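Local structure of alternansucrase (Leuconostoc mesenteroides, 6HVG) at residues S1221-N1226 with I1234-K1239; I588-Q593 with Q1227-Q1232; K225-V228 with Q234-Y237; S204-D207 with K212-G215; G970-H975 with G1005-V1010. The protein is a large multidomain member of glycosyl hydrolase family 70 that carries choline-binding, cell-wall-binding type repeats beside its TIM-barrel-clan domain. All coordinates share one frame; numbering follows the deposited sequence.

Interaction 1: S1221-N1226 with I1234-K1239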
# COMPACT_ATOMS: atom_id res chain seq x y z
N SER A 1221 12.62 21.40 33.27
CA SER A 1221 13.64 20.67 32.52
C SER A 1221 13.10 20.02 31.24
O SER A 1221 13.82 19.93 30.23
CB SER A 1221 14.33 19.64 33.42
OG SER A 1221 13.37 18.81 34.02
N LEU A 1222 11.83 19.63 31.25
CA LEU A 1222 11.20 19.11 30.04
C LEU A 1222 11.31 20.07 28.86
O LEU A 1222 11.46 19.66 27.70
CB LEU A 1222 9.72 18.80 30.30
CG LEU A 1222 9.40 17.64 31.24
CD1 LEU A 1222 7.90 17.51 31.38
CD2 LEU A 1222 9.99 16.34 30.73
N PHE A 1223 11.23 21.36 29.16
CA PHE A 1223 11.24 22.42 28.13
C PHE A 1223 12.64 22.99 27.89
O PHE A 1223 12.83 23.75 26.93
CB PHE A 1223 10.24 23.52 28.52
CG PHE A 1223 8.83 23.02 28.63
CD1 PHE A 1223 7.95 23.13 27.57
CD2 PHE A 1223 8.39 22.42 29.79
CE1 PHE A 1223 6.66 22.66 27.68
CE2 PHE A 1223 7.10 21.95 29.91
CZ PHE A 1223 6.23 22.06 28.85
N LYS A 1224 13.59 22.62 28.75
CA LYS A 1224 15.00 23.03 28.60
C LYS A 1224 15.91 21.94 28.04
O LYS A 1224 16.96 22.25 27.50
CB LYS A 1224 15.53 23.54 29.94
CG LYS A 1224 14.94 24.90 30.34
CD LYS A 1224 15.30 25.29 31.78
CE LYS A 1224 16.76 25.68 31.93
NZ LYS A 1224 17.10 25.89 33.36
N GLN A 1225 15.51 20.68 28.16
CA GLN A 1225 16.30 19.56 27.65
C GLN A 1225 16.32 19.49 26.13
O GLN A 1225 15.26 19.53 25.50
CB GLN A 1225 15.72 18.25 28.19
CG GLN A 1225 16.32 16.99 27.57
CD GLN A 1225 17.65 16.60 28.19
OE1 GLN A 1225 17.84 16.71 29.41
NE2 GLN A 1225 18.56 16.09 27.36
N ASN A 1226 17.51 19.37 25.55
CA ASN A 1226 17.64 19.23 24.09
C ASN A 1226 17.26 17.86 23.56
O ASN A 1226 17.60 16.84 24.14
CB ASN A 1226 19.07 19.49 23.62
CG ASN A 1226 19.45 20.95 23.68
OD1 ASN A 1226 18.67 21.82 23.31
ND2 ASN A 1226 20.66 21.22 24.14
N ILE A 1234 12.17 21.44 23.04
CA ILE A 1234 10.82 21.74 22.59
C ILE A 1234 10.49 23.19 22.90
O ILE A 1234 11.04 23.80 23.84
CB ILE A 1234 9.75 20.81 23.22
CG1 ILE A 1234 9.68 20.97 24.74
CG2 ILE A 1234 10.03 19.34 22.88
CD1 ILE A 1234 8.46 20.31 25.34
N ASP A 1235 9.60 23.75 22.09
CA ASP A 1235 9.30 25.16 22.13
C ASP A 1235 7.82 25.36 22.41
O ASP A 1235 7.00 25.23 21.52
CB ASP A 1235 9.74 25.81 20.80
CG ASP A 1235 9.53 27.31 20.76
OD1 ASP A 1235 9.09 27.90 21.79
OD2 ASP A 1235 9.80 27.90 19.69
N ALA A 1236 7.50 25.68 23.66
CA ALA A 1236 6.14 26.04 24.04
C ALA A 1236 5.86 27.55 23.93
O ALA A 1236 4.80 28.02 24.34
CB ALA A 1236 5.85 25.56 25.46
N SER A 1237 6.81 28.32 23.38
CA SER A 1237 6.63 29.77 23.23
C SER A 1237 5.57 30.11 22.17
O SER A 1237 5.06 31.23 22.12
CB SER A 1237 7.96 30.45 22.90
OG SER A 1237 8.27 30.33 21.53
N THR A 1238 5.24 29.13 21.32
CA THR A 1238 4.19 29.26 20.31
C THR A 1238 3.19 28.11 20.48
O THR A 1238 3.57 26.95 20.59
CB THR A 1238 4.84 29.22 18.92
OG1 THR A 1238 5.98 30.10 18.90
CG2 THR A 1238 3.87 29.63 17.85
N LYS A 1239 1.90 28.44 20.50
CA LYS A 1239 0.85 27.45 20.70
C LYS A 1239 0.13 27.16 19.38
O LYS A 1239 -0.04 28.07 18.59
CB LYS A 1239 -0.17 27.93 21.74
CG LYS A 1239 0.19 27.65 23.18
CD LYS A 1239 0.89 28.82 23.84
CE LYS A 1239 1.32 28.47 25.25
NZ LYS A 1239 2.51 29.27 25.63

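Interaction 2: I588-Q593 with Q1227-Q1232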
# COMPACT_ATOMS: atom_id res chain seq x y z
N ILE A 588 8.10 23.38 17.91
CA ILE A 588 6.76 23.88 18.23
C ILE A 588 5.72 22.76 18.16
O ILE A 588 4.84 22.68 19.00
CB ILE A 588 6.35 25.06 17.32
CG1 ILE A 588 7.23 26.30 17.63
CG2 ILE A 588 4.89 25.43 17.54
CD1 ILE A 588 7.26 27.33 16.53
N VAL A 589 5.83 21.91 17.15
CA VAL A 589 4.90 20.81 16.97
C VAL A 589 5.17 19.74 18.03
O VAL A 589 4.24 19.11 18.52
CB VAL A 589 5.00 20.21 15.54
CG1 VAL A 589 4.20 18.92 15.40
CG2 VAL A 589 4.53 21.25 14.53
N GLN A 590 6.44 19.56 18.40
CA GLN A 590 6.80 18.64 19.47
C GLN A 590 6.15 19.03 20.79
O GLN A 590 5.64 18.17 21.51
CB GLN A 590 8.31 18.56 19.62
CG GLN A 590 9.00 17.85 18.47
CD GLN A 590 10.50 17.74 18.64
OE1 GLN A 590 11.07 18.32 19.56
NE2 GLN A 590 11.16 17.00 17.73
N ALA A 591 6.15 20.32 21.10
CA ALA A 591 5.48 20.84 22.31
C ALA A 591 3.99 20.54 22.26
O ALA A 591 3.40 20.16 23.27
CB ALA A 591 5.70 22.35 22.46
N GLU A 592 3.38 20.72 21.09
CA GLU A 592 1.95 20.48 20.93
C GLU A 592 1.60 18.99 21.13
O GLU A 592 0.57 18.65 21.70
CB GLU A 592 1.48 20.97 19.57
CG GLU A 592 0.05 20.62 19.23
CD GLU A 592 -0.92 20.91 20.34
OE1 GLU A 592 -0.69 21.86 21.12
OE2 GLU A 592 -1.95 20.22 20.39
N GLN A 593 2.49 18.11 20.69
CA GLN A 593 2.29 16.68 20.89
C GLN A 593 2.34 16.34 22.38
O GLN A 593 1.65 15.44 22.84
CB GLN A 593 3.34 15.86 20.14
CG GLN A 593 3.39 16.03 18.65
CD GLN A 593 2.23 15.44 17.92
OE1 GLN A 593 1.23 15.00 18.49
NE2 GLN A 593 2.37 15.41 16.64
N GLN A 1227 16.54 17.87 22.45
CA GLN A 1227 16.17 16.69 21.70
C GLN A 1227 17.25 16.36 20.69
O GLN A 1227 17.92 17.24 20.20
CB GLN A 1227 14.84 16.94 20.97
CG GLN A 1227 13.66 17.18 21.89
CD GLN A 1227 13.36 15.98 22.72
OE1 GLN A 1227 13.65 14.84 22.30
NE2 GLN A 1227 12.77 16.19 23.89
N VAL A 1228 17.41 15.09 20.35
CA VAL A 1228 18.54 14.64 19.57
C VAL A 1228 18.49 15.05 18.12
O VAL A 1228 19.49 15.53 17.58
CB VAL A 1228 18.69 13.11 19.65
CG1 VAL A 1228 19.84 12.61 18.75
CG2 VAL A 1228 18.93 12.69 21.10
N SER A 1229 17.34 14.87 17.47
CA SER A 1229 17.24 15.11 16.02
C SER A 1229 17.45 16.56 15.64
O SER A 1229 17.89 16.83 14.53
CB SER A 1229 15.90 14.61 15.46
OG SER A 1229 14.85 15.53 15.67
N THR A 1230 17.13 17.48 16.55
CA THR A 1230 17.15 18.92 16.26
C THR A 1230 18.28 19.72 16.94
O THR A 1230 18.56 20.85 16.53
CB THR A 1230 15.84 19.59 16.72
OG1 THR A 1230 15.71 19.47 18.14
CG2 THR A 1230 14.63 18.96 16.03
N GLY A 1231 18.86 19.18 18.00
CA GLY A 1231 19.81 19.92 18.81
C GLY A 1231 19.15 20.99 19.68
O GLY A 1231 19.85 21.72 20.40
N GLN A 1232 17.82 21.06 19.64
CA GLN A 1232 17.04 22.11 20.30
C GLN A 1232 16.11 21.48 21.32
O GLN A 1232 15.82 20.29 21.24
CB GLN A 1232 16.21 22.89 19.27
CG GLN A 1232 17.02 23.79 18.35
CD GLN A 1232 17.67 24.94 19.12
OE1 GLN A 1232 18.90 24.99 19.26
NE2 GLN A 1232 16.85 25.85 19.64
O HOH W 1 13.28 20.05 19.40

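Interaction 3: K225-V228 with Q234-Y237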
# COMPACT_ATOMS: atom_id res chain seq x y z
N LYS A 225 -17.13 -24.21 -36.14
CA LYS A 225 -16.71 -22.84 -36.52
C LYS A 225 -15.97 -22.12 -35.40
O LYS A 225 -16.33 -21.02 -35.00
CB LYS A 225 -17.90 -22.02 -37.05
CG LYS A 225 -17.99 -22.11 -38.57
CD LYS A 225 -19.24 -21.53 -39.21
CE LYS A 225 -19.07 -21.55 -40.73
NZ LYS A 225 -20.24 -20.95 -41.40
N SER A 226 -14.92 -22.76 -34.89
CA SER A 226 -14.14 -22.23 -33.79
C SER A 226 -12.69 -22.69 -33.86
O SER A 226 -12.38 -23.74 -34.39
CB SER A 226 -14.76 -22.70 -32.49
OG SER A 226 -13.84 -22.59 -31.43
N TYR A 227 -11.80 -21.88 -33.33
CA TYR A 227 -10.40 -22.24 -33.13
C TYR A 227 -10.31 -23.05 -31.84
O TYR A 227 -11.02 -22.75 -30.87
CB TYR A 227 -9.52 -21.00 -32.96
CG TYR A 227 -9.23 -20.24 -34.23
CD1 TYR A 227 -8.34 -20.74 -35.19
CD2 TYR A 227 -9.79 -18.99 -34.47
CE1 TYR A 227 -8.05 -20.04 -36.35
CE2 TYR A 227 -9.49 -18.28 -35.62
CZ TYR A 227 -8.63 -18.81 -36.56
OH TYR A 227 -8.34 -18.14 -37.70
N VAL A 228 -9.45 -24.06 -31.83
CA VAL A 228 -9.06 -24.72 -30.58
C VAL A 228 -7.57 -25.05 -30.58
O VAL A 228 -7.01 -25.50 -31.60
CB VAL A 228 -9.82 -26.03 -30.32
CG1 VAL A 228 -9.67 -26.42 -28.85
CG2 VAL A 228 -11.28 -25.88 -30.68
N GLN A 234 -0.70 -26.82 -30.39
CA GLN A 234 -1.07 -26.71 -31.79
C GLN A 234 -2.52 -26.22 -31.94
O GLN A 234 -3.36 -26.47 -31.07
CB GLN A 234 -0.91 -28.07 -32.49
CG GLN A 234 0.51 -28.60 -32.60
CD GLN A 234 0.56 -30.07 -33.01
OE1 GLN A 234 1.22 -30.45 -33.97
NE2 GLN A 234 -0.17 -30.91 -32.28
N THR A 235 -2.80 -25.55 -33.05
CA THR A 235 -4.09 -24.93 -33.30
C THR A 235 -4.78 -25.47 -34.56
O THR A 235 -4.17 -25.54 -35.64
CB THR A 235 -3.94 -23.40 -33.45
OG1 THR A 235 -3.38 -22.86 -32.26
CG2 THR A 235 -5.26 -22.74 -33.70
N TYR A 236 -6.06 -25.79 -34.40
CA TYR A 236 -6.92 -26.23 -35.50
C TYR A 236 -8.05 -25.23 -35.68
O TYR A 236 -8.42 -24.56 -34.72
CB TYR A 236 -7.58 -27.56 -35.19
CG TYR A 236 -6.64 -28.72 -35.04
CD1 TYR A 236 -5.91 -28.90 -33.88
CD2 TYR A 236 -6.53 -29.66 -36.04
CE1 TYR A 236 -5.07 -29.98 -33.73
CE2 TYR A 236 -5.68 -30.73 -35.91
CZ TYR A 236 -4.96 -30.89 -34.75
OH TYR A 236 -4.14 -31.98 -34.62
N TYR A 237 -8.65 -25.16 -36.87
CA TYR A 237 -9.92 -24.48 -36.99
C TYR A 237 -10.94 -25.43 -37.52
O TYR A 237 -10.76 -25.94 -38.63
CB TYR A 237 -9.85 -23.26 -37.89
CG TYR A 237 -11.16 -22.49 -37.87
CD1 TYR A 237 -11.49 -21.65 -36.82
CD2 TYR A 237 -12.09 -22.64 -38.89
CE1 TYR A 237 -12.69 -20.96 -36.79
CE2 TYR A 237 -13.29 -21.96 -38.87
CZ TYR A 237 -13.59 -21.12 -37.82
OH TYR A 237 -14.78 -20.45 -37.80

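Interaction 4: S204-D207 with K212-G215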
# COMPACT_ATOMS: atom_id res chain seq x y z
N SER A 204 -10.61 -27.31 -22.89
CA SER A 204 -10.67 -27.57 -24.32
C SER A 204 -9.51 -28.40 -24.83
O SER A 204 -8.36 -28.19 -24.45
CB SER A 204 -10.67 -26.26 -25.11
OG SER A 204 -11.84 -25.53 -24.84
N ASN A 205 -9.81 -29.30 -25.75
CA ASN A 205 -8.78 -30.03 -26.44
C ASN A 205 -9.32 -30.61 -27.74
O ASN A 205 -10.52 -30.54 -28.03
CB ASN A 205 -8.24 -31.16 -25.54
CG ASN A 205 -6.76 -31.42 -25.74
OD1 ASN A 205 -6.12 -30.83 -26.59
ND2 ASN A 205 -6.23 -32.32 -24.95
N VAL A 206 -8.41 -31.19 -28.51
CA VAL A 206 -8.71 -31.88 -29.73
C VAL A 206 -8.40 -33.34 -29.51
O VAL A 206 -7.30 -33.68 -29.07
CB VAL A 206 -7.84 -31.34 -30.87
CG1 VAL A 206 -8.22 -31.99 -32.18
CG2 VAL A 206 -7.96 -29.83 -30.94
N ASP A 207 -9.36 -34.21 -29.80
CA ASP A 207 -9.15 -35.64 -29.74
C ASP A 207 -9.20 -36.18 -31.16
O ASP A 207 -10.03 -35.74 -31.97
CB ASP A 207 -10.26 -36.26 -28.88
CG ASP A 207 -9.90 -37.64 -28.33
OD1 ASP A 207 -8.84 -38.19 -28.66
OD2 ASP A 207 -10.71 -38.19 -27.54
N LYS A 212 -10.47 -39.06 -37.28
CA LYS A 212 -10.48 -37.65 -37.55
C LYS A 212 -10.42 -36.79 -36.33
O LYS A 212 -10.90 -37.17 -35.27
CB LYS A 212 -11.72 -37.33 -38.37
CG LYS A 212 -11.58 -37.90 -39.77
CD LYS A 212 -12.91 -38.11 -40.45
CE LYS A 212 -12.66 -38.70 -41.80
NZ LYS A 212 -13.95 -39.07 -42.44
N ALA A 213 -9.83 -35.62 -36.50
CA ALA A 213 -9.70 -34.65 -35.42
C ALA A 213 -11.01 -33.91 -35.20
O ALA A 213 -11.66 -33.51 -36.16
CB ALA A 213 -8.58 -33.67 -35.70
N GLN A 214 -11.38 -33.74 -33.94
CA GLN A 214 -12.61 -33.08 -33.56
C GLN A 214 -12.30 -32.25 -32.31
O GLN A 214 -11.71 -32.75 -31.36
CB GLN A 214 -13.75 -34.12 -33.34
CG GLN A 214 -14.22 -34.82 -34.62
CD GLN A 214 -15.28 -35.92 -34.39
OE1 GLN A 214 -15.83 -36.07 -33.28
NE2 GLN A 214 -15.58 -36.68 -35.44
N GLY A 215 -12.68 -30.98 -32.33
CA GLY A 215 -12.41 -30.06 -31.23
C GLY A 215 -13.46 -30.21 -30.16
O GLY A 215 -14.55 -30.67 -30.44

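Interaction 5: G970-H975 with G1005-V1010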
# COMPACT_ATOMS: atom_id res chain seq x y z
N GLY A 970 10.88 -36.47 37.45
CA GLY A 970 9.96 -35.36 37.21
C GLY A 970 9.49 -35.26 35.78
O GLY A 970 9.04 -34.21 35.36
N ASP A 971 9.60 -36.33 35.00
CA ASP A 971 9.17 -36.30 33.61
C ASP A 971 7.79 -36.94 33.44
O ASP A 971 7.51 -38.01 34.00
CB ASP A 971 10.21 -37.00 32.71
CG ASP A 971 11.62 -36.54 32.97
OD1 ASP A 971 11.78 -35.42 33.50
OD2 ASP A 971 12.57 -37.27 32.65
N LEU A 972 6.95 -36.29 32.64
CA LEU A 972 5.69 -36.86 32.21
C LEU A 972 5.96 -37.57 30.90
O LEU A 972 6.30 -36.90 29.92
CB LEU A 972 4.66 -35.78 31.93
CG LEU A 972 4.00 -35.07 33.10
CD1 LEU A 972 3.00 -34.08 32.55
CD2 LEU A 972 3.32 -36.07 34.02
N ILE A 973 5.81 -38.89 30.85
CA ILE A 973 6.11 -39.64 29.63
C ILE A 973 4.83 -39.89 28.82
O ILE A 973 3.80 -40.27 29.37
CB ILE A 973 6.83 -40.98 29.89
CG1 ILE A 973 7.87 -40.86 31.02
CG2 ILE A 973 7.47 -41.49 28.60
CD1 ILE A 973 9.15 -40.17 30.63
N PHE A 974 4.91 -39.68 27.51
CA PHE A 974 3.76 -39.87 26.62
C PHE A 974 4.13 -40.83 25.50
O PHE A 974 5.26 -40.82 25.01
CB PHE A 974 3.32 -38.55 26.00
CG PHE A 974 2.74 -37.57 26.99
CD1 PHE A 974 3.57 -36.74 27.72
CD2 PHE A 974 1.36 -37.47 27.16
CE1 PHE A 974 3.03 -35.82 28.62
CE2 PHE A 974 0.81 -36.55 28.06
CZ PHE A 974 1.65 -35.73 28.79
N HIS A 975 3.16 -41.63 25.09
CA HIS A 975 3.35 -42.65 24.05
C HIS A 975 2.37 -42.41 22.91
O HIS A 975 1.49 -41.54 23.01
CB HIS A 975 3.12 -44.06 24.64
CG HIS A 975 3.96 -44.35 25.85
ND1 HIS A 975 5.22 -44.91 25.76
CD2 HIS A 975 3.73 -44.16 27.17
CE1 HIS A 975 5.73 -45.04 26.97
NE2 HIS A 975 4.85 -44.59 27.84
N GLY A 1005 -1.30 -30.09 23.60
CA GLY A 1005 -1.57 -30.63 24.94
C GLY A 1005 -0.98 -29.72 26.01
O GLY A 1005 0.18 -29.33 25.93
N VAL A 1006 -1.79 -29.35 27.00
CA VAL A 1006 -1.33 -28.57 28.12
C VAL A 1006 -1.67 -29.28 29.42
O VAL A 1006 -2.81 -29.73 29.61
CB VAL A 1006 -1.95 -27.16 28.14
CG1 VAL A 1006 -1.30 -26.33 29.24
CG2 VAL A 1006 -1.76 -26.48 26.80
N TRP A 1007 -0.69 -29.35 30.32
CA TRP A 1007 -0.84 -30.08 31.57
C TRP A 1007 -0.46 -29.19 32.76
O TRP A 1007 0.51 -28.40 32.71
CB TRP A 1007 0.03 -31.32 31.54
CG TRP A 1007 -0.46 -32.33 30.56
CD1 TRP A 1007 -0.27 -32.33 29.23
CD2 TRP A 1007 -1.23 -33.50 30.85
NE1 TRP A 1007 -0.87 -33.43 28.66
CE2 TRP A 1007 -1.47 -34.15 29.64
CE3 TRP A 1007 -1.74 -34.04 32.02
CZ2 TRP A 1007 -2.21 -35.32 29.56
CZ3 TRP A 1007 -2.47 -35.22 31.94
CH2 TRP A 1007 -2.69 -35.84 30.73
N VAL A 1008 -1.22 -29.33 33.83
CA VAL A 1008 -1.00 -28.56 35.03
C VAL A 1008 -1.00 -29.49 36.24
O VAL A 1008 -1.60 -30.56 36.19
CB VAL A 1008 -2.08 -27.45 35.19
CG1 VAL A 1008 -2.06 -26.48 34.01
CG2 VAL A 1008 -3.48 -28.04 35.36
N PRO A 1009 -0.33 -29.08 37.33
CA PRO A 1009 -0.37 -29.90 38.51
C PRO A 1009 -1.73 -29.92 39.18
O PRO A 1009 -2.35 -28.85 39.31
CB PRO A 1009 0.67 -29.25 39.45
CG PRO A 1009 1.20 -28.06 38.78
CD PRO A 1009 0.48 -27.86 37.49
N VAL A 1010 -2.18 -31.10 39.62
CA VAL A 1010 -3.40 -31.21 40.39
C VAL A 1010 -3.15 -30.66 41.77
O VAL A 1010 -2.02 -30.64 42.22
CB VAL A 1010 -3.92 -32.66 40.54
CG1 VAL A 1010 -3.96 -33.36 39.20
CG2 VAL A 1010 -3.10 -33.46 41.53

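Interaction 1: S1221-N1226 with I1234-K1239
Phe1223 and Ile1234 meet at the CD1-CE1 part of the aromatic ring and the end of the aliphatic chain: Phe1223 CD1 lies 3.6 Å from Ile1234 CD1, and the two side chains cross at a slant. The methyl of Ala1236 approaches the same part of the ring, its CB 3.7 Å from Phe1223 CE1, which leaves CD1 and CE1 touched by both partners. Ile1234 gets there by placing CG1 between its backbone N and carbonyl carbon (chi1 63°) and running on extended, which also brings CG1 to 3.7 Å from the carbonyl O of Leu1222. The contact is therefore apolar and largely buried, packing the last turn of helix 1220-1224 against the loop that leads on to strand 1248-1252, within the glycosyl hydrolase family 70 region. Helix 1212-1218 adds Leu1215 and Arg1216 beside Phe1223, while Ile1234 also rests on Leu594 of helix 587-601 and Ile633 of helix 629-642. Further out, polar bonds shape the loop. Asp1235 OD1 accepts the backbone N of Ser1237 at 2.8 Å, forming an Asx turn, and the hydroxyl OG of Ser1237 at 2.6 Å through its syn lone pair. Lys1239 folds back to give NZ to the carbonyl O of Ala1236 at 2.9 Å, and the same ammonium group forms a salt bridge with Asp1213.

Interaction 2: I588-Q593 with Q1227-Q1232
Gln590 reaches from helix 587-601 to the loop 1227-1232, and its direct contacts there are van der Waals ones. Its OE1 lies 3.7 Å from Gln1227 CG, the two glutamine side chains run past each other in opposite senses, and their amide planes stand 85° apart, nearly perpendicular. The Gln590 chain is extended beyond CG (chi2 -179°), which carries its amide across the gap, whereas Gln1227 bends at chi2 and presents its aliphatic part. The methyl CG2 of Thr1230 is a looser neighbour, 4.3 Å from Gln590 NE2.

Among the hydrogen bonds, one water bridges the segments. It donates to Gln590 OE1 at 2.8 Å and accepts from Thr1230 OG1, also at 2.8 Å, so the threonine hydroxyl gives its proton to the water. The same OG1 accepts the backbone N of Gln1232 at 3.0 Å, which makes an ST turn and fixes the hydroxyl in the loop. Gln1227 N bonds to Gln1232 O at 2.8 Å, closing the loop at its base.

Outside partners hold other polar ends: Gln590 NE2 donates to Asn584 O and Asp629 OD2, and Ser1229 OG bonds to Asp627 and to the same Asp629 OD2, a second bridge. The calcium ion is about 12 Å from the Gln590 side chain, too far for direct coordination. NE2 engaged as a donor and OE1 receiving the water's proton are consistent with one orientation of this buried amide, and the water and the Asp629 carboxylate both link helix to loop.

Interaction 3: K225-V228 with Q234-Y237
Val228 and Tyr236 form the hydrogen-bonded pair of an antiparallel beta hairpin, strands 226-229 and 235-238, whose short segments run nearly antiparallel. Both backbone polar groups of each residue are satisfied across the pair: Val228 N donates to Tyr236 O at 3.1 Å, and Tyr236 N returns a nearly straight bond to Val228 O at 3.0 Å, with 172° at the hydrogen. These carbonyls also receive CA-H...O contacts, Tyr236 O from Tyr227 CA and Val228 O from Thr235 CA. One step along, Tyr227 and Tyr237 make the non-hydrogen-bonded pair; the backbone of Tyr237 turns outward to Leu245, and that of Thr235, on the same strand, to Gln264. Lys225 and Ser226 both lie opposite Phe238, a G1 beta bulge, with backbone bonds between Ser226 and Phe238 and between Lys225 and Asp239.

Among the side chains, Ser226 OG donates to Tyr227 O at 2.9 Å, from above the carbonyl plane, and the phenol OH of Tyr227 is hydrogen-bonded to Gln256 OE1. Ile251 of strand 249-251 packs against both Tyr227 and Tyr237.

The two tyrosine rings form an edge-to-face (T-shaped) pair, centroids 4.8 Å apart and planes at 64°. Tyr237 carries CG anti to its backbone N (chi1 -174°), and its ring thereby extends along the neighbouring strand past Ser226 to Lys225. The edge atom Tyr237 CD1 points into the centre of the Tyr227 face, 3.6 Å above the ring plane.

Interaction 4: S204-D207 with K212-G215
Val206 lays its CG1 methyl beside Ala213, 3.9 Å from the CB, diagonally across a two-stranded antiparallel hairpin and two residues along from its paired Gly215. That branch stands anti to the backbone N (chi1 -176°), which directs it along the partner strand and also to within 3.7 Å of Gln214 O. Directly opposite Val206 is Gly215, the non-hydrogen-bonded pair, with CA atoms 4.4 Å apart. The next pair, Asp207 with Gln214, is the hydrogen-bonded one: Asp207 N donates to Gln214 O at 3.2 Å, and Gln214 N to Asp207 O at 3.1 Å. Angles at the hydrogen of 156° and 150° show both bonds to be moderately bent. Gln214 O additionally receives a CA-H...O contact from Val206 CA at 3.5 Å.

Asp207 and Gln214 leave the sheet on the side away from Val206. There Asp207 OD2 is hydrogen-bonded to His192 NE2, and before it in the strand Asn205 ND2 bonds to Ser231 OG.

The hairpin, strands 205-209 and 212-216, thus lies between its neighbours in the choline-binding-type repeats: Phe185 of strand 185-188 packs on Asn205 and Asp207, while strand 235-238 brings Tyr236 against Val206 and Ala213, and Phe238 against Val206.

Interaction 5: G970-H975 with G1005-V1010
This is a buried contact between aromatic and aliphatic side chains of two strands that are not bonded neighbours: strand 971-975, paired with 927-931, faces strand 1003-1009 of a larger antiparallel sheet. The spacing of the backbones is the first evidence, since the closest CA atoms, those of Leu972 and Trp1007, are 9.4 Å apart, well beyond beta-pair distance.

The gap is filled chiefly by Phe974 and Trp1007. They form an offset edge-to-face pair, the phenyl edge aimed at the indole face, with 5.0 Å between the centroids of the Phe974 ring and the five-membered ring of Trp1007 and 61° between the planes. Phe974 CZ sits 3.4 Å above the indole plane, displaced toward its rim and nearest to NE1. Phe974 CE2 extends the contact onto the benzo ring, 3.6 Å from Trp1007 CZ2. With CG beside its backbone N (chi1 -67°), Phe974 sends its ring across toward the indole, and the two side chains run antiparallel past one another. Leu972, two residues back on the same side of its strand, adds a looser touch, its CD1 4.2 Å from Trp1007 CB.

Trp1007 has a second aromatic partner in Phe980, also edge-to-face, and Phe974 leans on Ile913 of strand 910-915. Backbone bonds tie Leu972 to Leu930 and Gly1005 to Ile913. The wide backbone spacing, filled by side chains from both strands, is consistent with two beta sheets packed face to face around a hydrophobic core.

Overall arrangement
Interactions 1 and 2 adjoin, their centres 8 Å apart, and join the loop after helix 1220-1224 to two helices. Both are buried, yet interaction 1 is apolar packing while interaction 2 relies on polar bridges, one of them a water. Interaction 5, also buried and in the same family 70 region, lies about 55 Å from interaction 2 between centres and rests on aromatic packing between sheets. Interactions 3 and 4 are partly buried, successive hairpins on the other side of the chain's centre from 1 and 2; they are the two zipped by backbone hydrogen bonds across their segments. They touch where Tyr236 CD1 packs 3.7 Å from Val206 CG2, linking one hairpin to the next.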